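Local coordinates for sporozoite-specific SAG protein (Toxoplasma gondii, PDB 2WNK), which is a SAG2-related surface antigen of the sporozoite stage, built from two SRS domains and probably displayed on the parasite membrane, at residues A[189-194]-A[206-211]; A[51-56]-A[97-102]. All blocks are in the same frame, centred on the assembly; numbering follows the deposited sequence.

Contact 1: A[189-194]-A[206-211]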
ATOM      1  N   VAL A 189      23.601  11.980  12.926  1.00  7.24           N
ATOM      2  CA  VAL A 189      23.526  10.845  13.843  1.00  7.59           C
ATOM      3  C   VAL A 189      24.338   9.731  13.265  1.00  7.70           C
ATOM      4  O   VAL A 189      23.875   8.952  12.451  1.00  9.74           O
ATOM      5  CB  VAL A 189      22.077  10.389  14.113  1.00  5.96           C
ATOM      6  CG1 VAL A 189      22.047   9.307  15.219  1.00  9.21           C
ATOM      7  CG2 VAL A 189      21.156  11.557  14.557  1.00  8.73           C
ATOM      8  N   PRO A 190      25.627   9.697  13.635  1.00  7.89           N
ATOM      9  CA  PRO A 190      26.590   8.684  13.185  1.00  8.45           C
ATOM     10  C   PRO A 190      25.990   7.302  13.374  1.00  9.80           C
ATOM     11  O   PRO A 190      25.349   7.048  14.402  1.00 10.72           O
ATOM     12  CB  PRO A 190      27.746   8.937  14.097  1.00  9.32           C
ATOM     13  CG  PRO A 190      27.737  10.472  14.179  1.00  8.46           C
ATOM     14  CD  PRO A 190      26.265  10.760  14.411  1.00  8.88           C
ATOM     15  N   HIS A 191      26.083   6.486  12.331  1.00 11.18           N
ATOM     16  CA  HIS A 191      25.729   5.046  12.371  1.00 11.47           C
ATOM     17  C   HIS A 191      24.226   4.800  12.237  1.00 12.49           C
ATOM     18  O   HIS A 191      23.766   3.651  12.204  1.00 14.12           O
ATOM     19  CB  HIS A 191      26.286   4.302  13.619  1.00 10.62           C
ATOM     20  CG  HIS A 191      27.656   4.723  14.065  1.00 11.06           C
ATOM     21  ND1 HIS A 191      28.779   4.582  13.281  1.00 12.75           N
ATOM     22  CD2 HIS A 191      28.081   5.263  15.235  1.00 10.28           C
ATOM     23  CE1 HIS A 191      29.836   4.999  13.956  1.00 15.38           C
ATOM     24  NE2 HIS A 191      29.433   5.429  15.142  1.00 13.04           N
ATOM     25  N   ALA A 192      23.445   5.870  12.162  1.00 10.48           N
ATOM     26  CA  ALA A 192      22.027   5.739  11.896  1.00 11.70           C
ATOM     27  C   ALA A 192      21.759   5.360  10.437  1.00 11.20           C
ATOM     28  O   ALA A 192      22.587   5.601   9.550  1.00 12.27           O
ATOM     29  CB  ALA A 192      21.287   6.995  12.232  1.00 10.89           C
ATOM     30  N   SER A 193      20.584   4.804  10.208  1.00 10.87           N
ATOM     31  CA  SER A 193      20.163   4.418   8.837  1.00 11.16           C
ATOM     32  C   SER A 193      18.675   4.510   8.651  1.00 11.06           C
ATOM     33  O   SER A 193      17.904   4.359   9.576  1.00 11.59           O
ATOM     34  CB  SER A 193      20.644   2.989   8.469  1.00 12.10           C
ATOM     35  OG  SER A 193      20.177   2.022   9.392  1.00 18.24           O
ATOM     36  N   ARG A 194      18.279   4.759   7.403  1.00 11.79           N
ATOM     37  CA  ARG A 194      16.885   4.814   7.027  1.00 11.86           C
ATOM     38  C   ARG A 194      16.634   3.683   6.039  1.00 12.09           C
ATOM     39  O   ARG A 194      17.461   3.463   5.140  1.00 12.17           O
ATOM     40  CB  ARG A 194      16.555   6.190   6.383  1.00 14.00           C
ATOM     41  CG  ARG A 194      15.109   6.463   6.217  1.00 17.82           C
ATOM     42  CD  ARG A 194      14.676   6.083   4.830  1.00 25.16           C
ATOM     43  NE  ARG A 194      14.903   7.140   3.884  1.00 23.20           N
ATOM     44  CZ  ARG A 194      14.682   7.002   2.576  1.00 17.51           C
ATOM     45  NH1 ARG A 194      14.287   5.837   2.070  1.00 17.23           N
ATOM     46  NH2 ARG A 194      14.884   8.013   1.764  1.00 15.97           N
ATOM     47  N   SER A 206      16.518   3.862  12.028  1.00  8.11           N
ATOM     48  CA  SER A 206      17.262   3.085  13.063  1.00  9.44           C
ATOM     49  C   SER A 206      18.469   3.849  13.559  1.00  9.79           C
ATOM     50  O   SER A 206      19.263   4.410  12.757  1.00 10.19           O
ATOM     51  CB  SER A 206      17.745   1.754  12.449  1.00  8.57           C
ATOM     52  OG  SER A 206      16.549   0.975  12.090  1.00 11.34           O
ATOM     53  N   VAL A 207      18.694   3.765  14.857  1.00  8.86           N
ATOM     54  CA  VAL A 207      19.873   4.327  15.453  1.00  9.90           C
ATOM     55  C   VAL A 207      20.621   3.263  16.230  1.00  8.99           C
ATOM     56  O   VAL A 207      20.029   2.398  16.794  1.00  9.39           O
ATOM     57  CB  VAL A 207      19.609   5.552  16.387  1.00 11.26           C
ATOM     58  CG1 VAL A 207      18.794   6.617  15.717  1.00 15.17           C
ATOM     59  CG2 VAL A 207      19.106   5.136  17.697  1.00 11.58           C
ATOM     60  N   THR A 208      21.934   3.361  16.243  1.00  8.13           N
ATOM     61  CA  THR A 208      22.683   2.592  17.199  1.00 10.33           C
ATOM     62  C   THR A 208      23.068   3.390  18.441  1.00  9.25           C
ATOM     63  O   THR A 208      22.374   3.391  19.386  1.00  9.14           O
ATOM     64  CB  THR A 208      23.900   1.878  16.583  1.00  8.92           C
ATOM     65  OG1 THR A 208      24.884   2.811  16.158  1.00 11.48           O
ATOM     66  CG2 THR A 208      23.452   1.088  15.420  1.00 12.69           C
ATOM     67  N   ASP A 209      24.111   4.204  18.346  1.00  9.24           N
ATOM     68  CA  ASP A 209      24.480   4.998  19.480  1.00  9.80           C
ATOM     69  C   ASP A 209      23.686   6.276  19.338  1.00 11.56           C
ATOM     70  O   ASP A 209      23.512   6.751  18.243  1.00 10.16           O
ATOM     71  CB  ASP A 209      25.953   5.369  19.457  1.00 10.17           C
ATOM     72  CG  ASP A 209      26.866   4.187  19.664  1.00 14.45           C
ATOM     73  OD1 ASP A 209      26.577   3.296  20.397  1.00 15.02           O
ATOM     74  OD2 ASP A 209      27.908   4.199  19.077  1.00 16.36           O
ATOM     75  N   LEU A 210      23.269   6.831  20.462  1.00 10.10           N
ATOM     76  CA  LEU A 210      22.698   8.170  20.429  1.00 11.19           C
ATOM     77  C   LEU A 210      23.787   9.196  20.164  1.00 10.70           C
ATOM     78  O   LEU A 210      24.955   8.988  20.521  1.00 11.18           O
ATOM     79  CB  LEU A 210      21.970   8.466  21.752  1.00 11.03           C
ATOM     80  CG  LEU A 210      20.702   7.625  21.994  1.00 12.39           C
ATOM     81  CD1 LEU A 210      20.218   7.818  23.423  1.00 15.06           C
ATOM     82  CD2 LEU A 210      19.628   7.909  20.970  1.00 10.90           C
ATOM     83  N   PRO A 211      23.415  10.342  19.550  1.00 10.46           N
ATOM     84  CA  PRO A 211      24.390  11.411  19.238  1.00 10.46           C
ATOM     85  C   PRO A 211      24.807  12.191  20.479  1.00 10.99           C
ATOM     86  O   PRO A 211      24.094  12.135  21.479  1.00 10.86           O
ATOM     87  CB  PRO A 211      23.601  12.296  18.245  1.00 10.88           C
ATOM     88  CG  PRO A 211      22.166  12.169  18.752  1.00 10.52           C
ATOM     89  CD  PRO A 211      22.045  10.680  19.151  1.00 10.74           C
TER
HETATM   90  O   HOH W   1      23.103   5.857  15.495  1.00  9.08           O
HETATM   91  O   HOH W   2      25.163   8.556  16.802  1.00 12.21           O
HETATM   92  O   HOH W   3      21.494   1.993  11.701  1.00 16.88           O

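Contact 2: A[51-56]-A[97-102]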
ATOM      1  N   ALA A  51      -9.497 -20.166  -5.168  1.00 10.95           N
ATOM      2  CA  ALA A  51      -9.222 -19.830  -6.568  1.00 12.70           C
ATOM      3  C   ALA A  51     -10.260 -20.388  -7.571  1.00 12.50           C
ATOM      4  O   ALA A  51     -10.361 -19.901  -8.712  1.00 12.24           O
ATOM      5  CB  ALA A  51      -7.811 -20.262  -6.946  1.00 12.83           C
ATOM      6  N   ASP A  52     -11.018 -21.417  -7.160  1.00 11.24           N
ATOM      7  CA  ASP A  52     -12.099 -21.990  -8.014  1.00 11.98           C
ATOM      8  C   ASP A  52     -13.491 -21.597  -7.565  1.00 11.24           C
ATOM      9  O   ASP A  52     -14.450 -22.161  -8.036  1.00 10.86           O
ATOM     10  CB  ASP A  52     -12.005 -23.509  -8.099  1.00 10.46           C
ATOM     11  CG  ASP A  52     -12.261 -24.205  -6.763  1.00  9.34           C
ATOM     12  OD1 ASP A  52     -12.263 -23.515  -5.712  1.00 11.04           O
ATOM     13  OD2 ASP A  52     -12.360 -25.434  -6.780  1.00 10.86           O
ATOM     14  N   CYS A  53     -13.573 -20.590  -6.680  1.00 11.99           N
ATOM     15  CA  CYS A  53     -14.849 -20.082  -6.221  1.00 12.80           C
ATOM     16  C   CYS A  53     -15.673 -21.178  -5.543  1.00 12.34           C
ATOM     17  O   CYS A  53     -16.910 -21.096  -5.475  1.00 12.47           O
ATOM     18  CB  CYS A  53     -15.601 -19.442  -7.374  1.00 13.33           C
ATOM     19  SG  CYS A  53     -14.902 -17.822  -7.778  1.00 15.44           S
ATOM     20  N   SER A  54     -15.009 -22.203  -5.014  1.00 11.65           N
ATOM     21  CA  SER A  54     -15.729 -23.202  -4.211  1.00 12.15           C
ATOM     22  C   SER A  54     -16.387 -22.534  -2.962  1.00 12.35           C
ATOM     23  O   SER A  54     -17.410 -23.012  -2.457  1.00 13.31           O
ATOM     24  CB  SER A  54     -14.782 -24.326  -3.762  1.00 12.47           C
ATOM     25  OG  SER A  54     -13.843 -23.804  -2.827  1.00 11.26           O
ATOM     26  N   ASN A  55     -15.759 -21.473  -2.453  1.00 12.42           N
ATOM     27  CA  ASN A  55     -16.241 -20.709  -1.295  1.00 12.95           C
ATOM     28  C   ASN A  55     -16.312 -19.223  -1.676  1.00 13.65           C
ATOM     29  O   ASN A  55     -15.435 -18.737  -2.396  1.00 13.73           O
ATOM     30  CB  ASN A  55     -15.286 -20.903  -0.114  1.00 12.24           C
ATOM     31  CG  ASN A  55     -15.390 -22.285   0.483  1.00 14.98           C
ATOM     32  OD1 ASN A  55     -14.953 -23.260  -0.136  1.00 15.64           O
ATOM     33  ND2 ASN A  55     -15.922 -22.385   1.703  1.00 11.98           N
ATOM     34  N   GLU A  56     -17.332 -18.524  -1.177  1.00 14.54           N
ATOM     35  CA  GLU A  56     -17.495 -17.086  -1.400  1.00 16.13           C
ATOM     36  C   GLU A  56     -17.865 -16.394  -0.118  1.00 17.34           C
ATOM     37  O   GLU A  56     -18.458 -16.995   0.790  1.00 18.01           O
ATOM     38  CB  GLU A  56     -18.666 -16.808  -2.333  1.00 17.13           C
ATOM     39  CG  GLU A  56     -18.595 -17.416  -3.661  1.00 21.44           C
ATOM     40  CD  GLU A  56     -19.886 -17.153  -4.430  1.00 25.64           C
ATOM     41  OE1 GLU A  56     -20.773 -16.447  -3.882  1.00 27.19           O
ATOM     42  OE2 GLU A  56     -19.988 -17.622  -5.572  1.00 27.23           O
ATOM     43  N   PHE A  97     -10.354 -13.699  -4.431  1.00 13.40           N
ATOM     44  CA  PHE A  97     -10.304 -14.325  -5.756  1.00 13.64           C
ATOM     45  C   PHE A  97     -11.529 -14.007  -6.546  1.00 13.19           C
ATOM     46  O   PHE A  97     -12.640 -13.817  -5.990  1.00 14.36           O
ATOM     47  CB  PHE A  97     -10.231 -15.864  -5.618  1.00 12.57           C
ATOM     48  CG  PHE A  97      -9.042 -16.360  -4.870  1.00 13.11           C
ATOM     49  CD1 PHE A  97      -7.882 -16.655  -5.559  1.00 12.45           C
ATOM     50  CD2 PHE A  97      -9.073 -16.504  -3.483  1.00 15.60           C
ATOM     51  CE1 PHE A  97      -6.772 -17.134  -4.881  1.00 13.83           C
ATOM     52  CE2 PHE A  97      -7.969 -16.990  -2.805  1.00 14.83           C
ATOM     53  CZ  PHE A  97      -6.830 -17.296  -3.497  1.00 14.76           C
ATOM     54  N   PHE A  98     -11.345 -13.973  -7.885  1.00 12.05           N
ATOM     55  CA  PHE A  98     -12.473 -13.979  -8.790  1.00 10.56           C
ATOM     56  C   PHE A  98     -12.234 -14.962  -9.922  1.00 11.36           C
ATOM     57  O   PHE A  98     -11.078 -15.394 -10.146  1.00 12.13           O
ATOM     58  CB  PHE A  98     -12.633 -12.581  -9.424  1.00 10.70           C
ATOM     59  CG  PHE A  98     -12.787 -11.489  -8.396  1.00 12.29           C
ATOM     60  CD1 PHE A  98     -14.034 -11.254  -7.811  1.00 13.11           C
ATOM     61  CD2 PHE A  98     -11.684 -10.743  -7.987  1.00 13.71           C
ATOM     62  CE1 PHE A  98     -14.224 -10.264  -6.857  1.00 13.97           C
ATOM     63  CE2 PHE A  98     -11.845  -9.751  -7.014  1.00 14.04           C
ATOM     64  CZ  PHE A  98     -13.118  -9.518  -6.448  1.00 12.33           C
ATOM     65  N   LEU A  99     -13.305 -15.311 -10.648  1.00 11.86           N
ATOM     66  CA  LEU A  99     -13.133 -15.975 -11.925  1.00 11.26           C
ATOM     67  C   LEU A  99     -13.727 -15.143 -13.047  1.00 12.56           C
ATOM     68  O   LEU A  99     -14.782 -14.513 -12.865  1.00 12.50           O
ATOM     69  CB  LEU A  99     -13.876 -17.316 -11.921  1.00 11.61           C
ATOM     70  CG  LEU A  99     -13.169 -18.312 -10.992  1.00 13.13           C
ATOM     71  CD1 LEU A  99     -14.058 -19.521 -10.699  1.00 16.14           C
ATOM     72  CD2 LEU A  99     -11.823 -18.761 -11.606  1.00 13.83           C
ATOM     73  N   CYS A 100     -13.113 -15.236 -14.226  1.00 12.81           N
ATOM     74  CA  CYS A 100     -13.683 -14.704 -15.450  1.00 13.30           C
ATOM     75  C   CYS A 100     -14.161 -15.942 -16.207  1.00 13.97           C
ATOM     76  O   CYS A 100     -13.370 -16.873 -16.425  1.00 14.98           O
ATOM     77  CB  CYS A 100     -12.603 -13.992 -16.269  1.00 14.48           C
ATOM     78  SG  CYS A 100     -11.915 -12.460 -15.505  1.00 14.17           S
ATOM     79  N   GLN A 101     -15.425 -15.952 -16.549  1.00 13.80           N
ATOM     80  CA  GLN A 101     -16.055 -17.108 -17.150  1.00 14.94           C
ATOM     81  C   GLN A 101     -16.965 -16.719 -18.283  1.00 15.95           C
ATOM     82  O   GLN A 101     -17.325 -15.610 -18.396  1.00 14.23           O
ATOM     83  CB  GLN A 101     -16.859 -17.881 -16.108  1.00 15.89           C
ATOM     84  CG  GLN A 101     -18.102 -17.294 -15.641  1.00 18.55           C
ATOM     85  CD  GLN A 101     -18.725 -18.001 -14.437  1.00 21.10           C
ATOM     86  OE1 GLN A 101     -19.851 -17.757 -14.076  1.00 22.15           O
ATOM     87  NE2 GLN A 101     -17.978 -18.830 -13.824  1.00 15.95           N
ATOM     88  N   ARG A 102     -17.330 -17.689 -19.104  1.00 18.06           N
ATOM     89  CA  ARG A 102     -18.356 -17.489 -20.103  1.00 20.32           C
ATOM     90  C   ARG A 102     -19.661 -17.011 -19.523  1.00 20.19           C
ATOM     91  O   ARG A 102     -20.035 -17.335 -18.443  1.00 20.74           O
ATOM     92  CB  ARG A 102     -18.595 -18.803 -20.888  1.00 20.20           C
ATOM     93  CG  ARG A 102     -17.785 -18.942 -22.130  1.00 24.32           C
ATOM     94  CD  ARG A 102     -17.351 -20.358 -22.503  1.00 27.13           C
ATOM     95  NE  ARG A 102     -15.929 -20.382 -22.289  1.00 33.28           N
ATOM     96  CZ  ARG A 102     -15.161 -21.431 -22.093  1.00 33.41           C
ATOM     97  NH1 ARG A 102     -13.906 -21.212 -21.872  1.00 29.00           N
ATOM     98  NH2 ARG A 102     -15.634 -22.689 -22.171  1.00 35.28           N
TER
HETATM   99  O   HOH W   4      -9.176 -17.389  -9.031  1.00 10.07           O

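Contact 1: A[189-194]-A[206-211]
Val189 holds CG1 anti to its backbone N (chi1 -173°), and that methyl lies 4.2 Å from Pro211 CD and 4.3 Å from Val207 CG1. In Thr208 chi1 of 67° sets OG1 between the backbone N and the carbonyl carbon, 3.3 Å from His191 CB, the two side chains crossing at about a right angle. The His191 ring reaches on to Asp209, its CD2 lying 4.0 Å from Asp209 OD2 and its plane nearly perpendicular to the carboxylate; that proximity might favour a protonated ring.

This is the end of a beta hairpin, and only one antiparallel hydrogen-bonded pair spans the two segments. Ser193 N donates to Ser206 O over 2.9 Å, and Ser206 N returns a nearly straight bond to Ser193 O (2.9 Å, 175° at the hydrogen). Beside the pair, Ala192 CA makes a CA-H...O contact with Ser206 O at 3.2 Å. Beyond it direct backbone bonding between the segments stops; residues 189-192 make a type II beta turn, closed by Ala192 N on Val189 O, which stands off from 208-209 and returns to Pro211 at Val189. Water takes over beside 208-209: one molecule accepts from Thr208 N and donates to both Pro190 O and Asp209 O, and a second donates to the same two carbonyls, so each carbonyl takes two water bonds.

On its other edge Val207 bonds through its backbone to Ser152, placing strand 202-207 between strands 152-158 and 193-194. On the facing sheet, Val189 packs on Leu217 of strand 215-222, Val207 on Ile147 of strand 142-147, and Pro211 on Val235 of strand 228-235.

Contact 2: A[51-56]-A[97-102]
Ala51 lies against Phe97 and Leu99, where an irregular, disulfide-tied loop packs on strand 94-101 of the first SRS domain. These three residues bury the most surface. The loop offers its backbone as much as its side chains: Ala51 N sits 3.8 Å above the centre of the Phe97 ring, and Ala51 CA lies over the same face. Ala51 CB comes in at 3.9 Å from Phe97 CD1. The ring also stacks with His124, so the loop and strand 121-127 both contribute to its surroundings.

Two residues on, Leu99 projects from the strand in the same direction and spreads its methyl groups between two loop residues. CD2 touches Ala51 O at 3.4 Å. CD1, carried anti to CA by chi2 of 166°, meets Cys53 SG at 3.5 Å. That sulfur is bonded to Cys48, so the leucine packs directly against a disulfide. Phe98, between them, points away from the loop and meets Phe26.

The backbones themselves are joined through one water, which donates to Ala51 O (2.8 Å) and to Phe98 O (3.0 Å). Ala51 O therefore has a polar partner as well as the methyl. Within the same loop an Asx turn runs from Asp52 to Ser54: Ser54 N donates to Asp52 OD1 over 3.1 Å, approaching from above the carboxylate plane, 64° out of it.

In the fold
From the N terminus, contact 2 comes first: it brings 51-56 to 97-102 and closes a loop of 40 residues that takes in the rest of strand 56-58 and all of strands 66-72 and 80-86. The chain then runs through strand 121-127 into the second SRS domain, where contact 1 closes the much shorter hairpin between strands 193-194 and 202-207, with 11 residues between its segments. The two follow in series, neither nesting nor crossing. Contact 2 ties a loop to strand 94-101 in one domain, while contact 1 pairs neighbouring strands at a sheet edge in the other. Their centres lie about 49 Å apart, on opposite sides of the chain's centre.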